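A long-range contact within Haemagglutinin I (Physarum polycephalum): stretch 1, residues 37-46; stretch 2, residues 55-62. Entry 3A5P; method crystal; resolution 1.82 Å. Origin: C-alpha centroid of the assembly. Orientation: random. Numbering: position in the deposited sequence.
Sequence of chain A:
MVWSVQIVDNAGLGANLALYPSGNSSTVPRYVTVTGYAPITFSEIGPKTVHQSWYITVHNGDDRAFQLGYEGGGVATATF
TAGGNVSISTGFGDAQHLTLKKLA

Stretch 1 37-46: YAPITFSEIG
Stretch 2 (55-62) YITVHNGD

Where the regular pairing of these two strands ends, two side-chain hydroxyls take over from the backbone and bind carbonyls of the departing chain. Thr57 OG1 donates to Ile45 O at 2.7 Å, and Tyr55 OH donates to Glu44 O at 2.8 Å, so successive carbonyls of the loop 44-46 are held by side chains. Threonine (chi1 -61°, m) carries its hydroxyl close to the backbone; tyrosine (chi1 72°, p; chi2 89°) reaches farther, its CA-to-CB bond pointing sideways while its hydroxyl closes on the loop. Glu44 O lies at the edge of the Tyr55 ring, and Gly46 CA comes within 3.5 Å of Tyr55 OH. A CB on this glycine would sit 3.2 Å from that oxygen, a tight fit.

Before this point the chains form an antiparallel ladder. Strand 40-43 and strand 55-60 run at 162° to each other, with axes 4.7 Å apart at closest approach. Build both with extended torsions, mostly phi -90 to -145° and psi 100 to 160°; Ser43 is flatter at -162/173°, and Glu44 then turns out of the strand at -94/35°. Thr41 faces His59 in a hydrogen-bonded pair (CA to CA 5.0 Å): Thr41 N donates to His59 O at 2.9 Å and His59 N to Thr41 O at 2.8 Å. Ser43 and Thr57 repeat the pattern at CA to CA 5.3 Å, with Ser43 N to Thr57 O at 2.9 Å and Thr57 N to Ser43 O at 2.8 Å. The pairs Ile40-Asn60 and Phe42-Val58, each 4.8 Å between CA atoms, are non-hydrogen-bonded; there CA-H...O contacts help, as from Phe42 CA to Thr57 O at 3.4 Å.

Ile40, Phe42, Val58 and Asn60 share one face. Branched aliphatic chains suit a buried strand: Ile40 (m, t) places CG2 3.5 Å from CG1 of Val58 (t). Phe42 (chi1 -64°, chi2 -105°) sets CD1 3.9 Å from Val58 CG2, while Ile56 (m, t) brings CG2 to the ring edge, 3.9 Å from Phe42 CB. Asn60 (t) uses its amide oxygen instead: water 1 donates to Asn60 OD1 and Ala38 O, both at 2.8 Å.

The other face carries Thr41 (m), Ser43 (p), Thr57 and His59 (chi1 -77°, chi2 82°). Polar groups on this face bind water 3, which lies 2.7 Å from Ser43 OG and 2.9 Å from His59 ND1 and donates to Thr57 O at 3.0 Å. The imidazole also has an apolar neighbor, with His59 CE1 4.0 Å from Ile45 CD1.

At the far end, Gly61 N donates to Pro39 O at 3.1 Å. Gly61 has phi/psi 61/-127°, and positive phi favors glycine; an ideal CB would also lie 3.2 Å from Ala38 CB. Water 2 donates to Pro39 O (2.9 Å) and Gly61 O (2.7 Å) and accepts from Thr41 OG1 (2.8 Å).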

# COMPACT_ATOMS: atom_id res chain seq x y z
N TYR A 37 9.03 -0.19 3.24
CA TYR A 37 8.96 -0.64 1.86
C TYR A 37 7.64 -0.30 1.20
O TYR A 37 6.65 -0.03 1.89
CB TYR A 37 9.14 -2.16 1.80
CG TYR A 37 10.47 -2.59 2.38
CD1 TYR A 37 11.62 -2.63 1.58
CD2 TYR A 37 10.58 -2.93 3.73
CE1 TYR A 37 12.85 -3.01 2.11
CE2 TYR A 37 11.81 -3.32 4.28
CZ TYR A 37 12.94 -3.36 3.46
OH TYR A 37 14.15 -3.74 3.96
N ALA A 38 7.63 -0.38 -0.13
CA ALA A 38 6.41 -0.21 -0.93
C ALA A 38 5.45 -1.38 -0.69
O ALA A 38 5.89 -2.54 -0.60
CB ALA A 38 6.75 -0.07 -2.40
N PRO A 39 4.13 -1.09 -0.53
CA PRO A 39 3.16 -2.18 -0.40
C PRO A 39 3.17 -3.08 -1.63
O PRO A 39 3.47 -2.63 -2.74
CB PRO A 39 1.80 -1.45 -0.29
CG PRO A 39 2.15 -0.08 0.27
CD PRO A 39 3.49 0.24 -0.41
N ILE A 40 2.92 -4.36 -1.39
CA ILE A 40 2.66 -5.31 -2.46
C ILE A 40 1.14 -5.38 -2.61
O ILE A 40 0.45 -5.68 -1.64
CB ILE A 40 3.20 -6.72 -2.09
CG1 ILE A 40 4.69 -6.66 -1.71
CG2 ILE A 40 2.87 -7.78 -3.20
CD1 ILE A 40 5.15 -7.90 -0.97
N THR A 41 0.63 -5.08 -3.81
CA THR A 41 -0.82 -5.11 -4.07
C THR A 41 -1.22 -6.41 -4.77
O THR A 41 -0.56 -6.84 -5.72
CB THR A 41 -1.29 -3.87 -4.93
OG1 THR A 41 -0.92 -2.66 -4.26
CG2 THR A 41 -2.83 -3.90 -5.15
N PHE A 42 -2.28 -7.03 -4.27
CA PHE A 42 -2.88 -8.21 -4.89
C PHE A 42 -4.25 -7.77 -5.40
O PHE A 42 -5.02 -7.19 -4.65
CB PHE A 42 -3.10 -9.32 -3.84
CG PHE A 42 -1.82 -9.85 -3.25
CD1 PHE A 42 -1.34 -11.11 -3.64
CD2 PHE A 42 -1.12 -9.12 -2.30
CE1 PHE A 42 -0.15 -11.61 -3.09
CE2 PHE A 42 0.08 -9.61 -1.75
CZ PHE A 42 0.55 -10.86 -2.14
N SER A 43 -4.54 -8.03 -6.66
CA SER A 43 -5.83 -7.58 -7.22
C SER A 43 -6.17 -8.33 -8.50
O SER A 43 -5.35 -9.08 -9.04
CB SER A 43 -5.81 -6.05 -7.48
OG SER A 43 -4.97 -5.71 -8.58
N GLU A 44 -7.38 -8.09 -8.99
CA GLU A 44 -7.87 -8.72 -10.21
C GLU A 44 -7.64 -7.87 -11.47
O GLU A 44 -8.44 -7.92 -12.41
CB GLU A 44 -9.33 -9.15 -10.02
CG GLU A 44 -9.44 -10.22 -8.95
CD GLU A 44 -10.81 -10.87 -8.83
OE1 GLU A 44 -11.80 -10.38 -9.44
OE2 GLU A 44 -10.91 -11.87 -8.07
N ILE A 45 -6.54 -7.12 -11.52
CA ILE A 45 -6.20 -6.35 -12.74
C ILE A 45 -5.81 -7.30 -13.87
O ILE A 45 -4.89 -8.11 -13.73
CB ILE A 45 -5.09 -5.31 -12.48
CG1 ILE A 45 -5.66 -4.20 -11.59
CG2 ILE A 45 -4.56 -4.71 -13.81
CD1 ILE A 45 -4.60 -3.32 -10.97
N GLY A 46 -6.52 -7.21 -15.00
CA GLY A 46 -6.32 -8.13 -16.10
C GLY A 46 -5.32 -7.69 -17.16
O GLY A 46 -4.62 -6.70 -17.00
N TYR A 55 -7.38 -15.92 -11.41
CA TYR A 55 -6.08 -15.29 -11.29
C TYR A 55 -6.04 -14.20 -10.21
O TYR A 55 -7.08 -13.66 -9.79
CB TYR A 55 -5.61 -14.74 -12.64
CG TYR A 55 -6.36 -13.50 -13.08
CD1 TYR A 55 -5.92 -12.23 -12.70
CD2 TYR A 55 -7.55 -13.60 -13.82
CE1 TYR A 55 -6.63 -11.08 -13.06
CE2 TYR A 55 -8.26 -12.45 -14.21
CZ TYR A 55 -7.79 -11.20 -13.82
OH TYR A 55 -8.46 -10.05 -14.18
N ILE A 56 -4.82 -13.92 -9.76
CA ILE A 56 -4.51 -12.81 -8.85
C ILE A 56 -3.25 -12.15 -9.41
O ILE A 56 -2.21 -12.81 -9.57
CB ILE A 56 -4.22 -13.29 -7.41
CG1 ILE A 56 -5.34 -14.20 -6.89
CG2 ILE A 56 -4.03 -12.04 -6.47
CD1 ILE A 56 -4.96 -15.01 -5.59
N THR A 57 -3.36 -10.86 -9.71
CA THR A 57 -2.23 -10.06 -10.20
C THR A 57 -1.51 -9.40 -9.03
O THR A 57 -2.14 -8.94 -8.08
CB THR A 57 -2.69 -9.02 -11.19
OG1 THR A 57 -3.28 -9.70 -12.30
CG2 THR A 57 -1.52 -8.17 -11.67
N VAL A 58 -0.19 -9.41 -9.09
CA VAL A 58 0.64 -8.88 -8.01
C VAL A 58 1.42 -7.68 -8.53
O VAL A 58 2.12 -7.77 -9.57
CB VAL A 58 1.57 -9.97 -7.44
CG1 VAL A 58 2.46 -9.41 -6.31
CG2 VAL A 58 0.74 -11.14 -6.94
N HIS A 59 1.28 -6.55 -7.82
CA HIS A 59 2.12 -5.38 -8.08
C HIS A 59 3.11 -5.17 -6.94
O HIS A 59 2.75 -5.19 -5.75
CB HIS A 59 1.26 -4.13 -8.29
CG HIS A 59 0.62 -4.08 -9.64
ND1 HIS A 59 -0.54 -4.76 -9.94
CD2 HIS A 59 1.00 -3.45 -10.78
CE1 HIS A 59 -0.85 -4.55 -11.21
NE2 HIS A 59 0.06 -3.75 -11.74
N ASN A 60 4.37 -5.00 -7.30
CA ASN A 60 5.42 -4.68 -6.32
C ASN A 60 5.62 -3.16 -6.38
O ASN A 60 6.28 -2.63 -7.28
CB ASN A 60 6.69 -5.46 -6.65
CG ASN A 60 7.74 -5.38 -5.54
OD1 ASN A 60 7.52 -4.78 -4.48
ND2 ASN A 60 8.90 -5.98 -5.80
N GLY A 61 5.00 -2.44 -5.43
CA GLY A 61 4.91 -0.99 -5.54
C GLY A 61 4.13 -0.68 -6.81
O GLY A 61 3.02 -1.22 -7.00
N ASP A 62 4.72 0.15 -7.67
CA ASP A 62 4.10 0.61 -8.92
C ASP A 62 3.98 -0.52 -9.95
O ASP A 62 3.08 -0.53 -10.79
CB ASP A 62 4.95 1.71 -9.59
CG ASP A 62 4.77 3.11 -8.97
OD1 ASP A 62 4.69 3.28 -7.76
OD2 ASP A 62 4.78 4.10 -9.73
O HOH W 1 8.04 -3.52 -2.08
O HOH W 2 1.61 -1.68 -4.71
O HOH W 3 -2.37 -5.98 -8.11
O HOH W 4 -9.65 -13.97 -9.02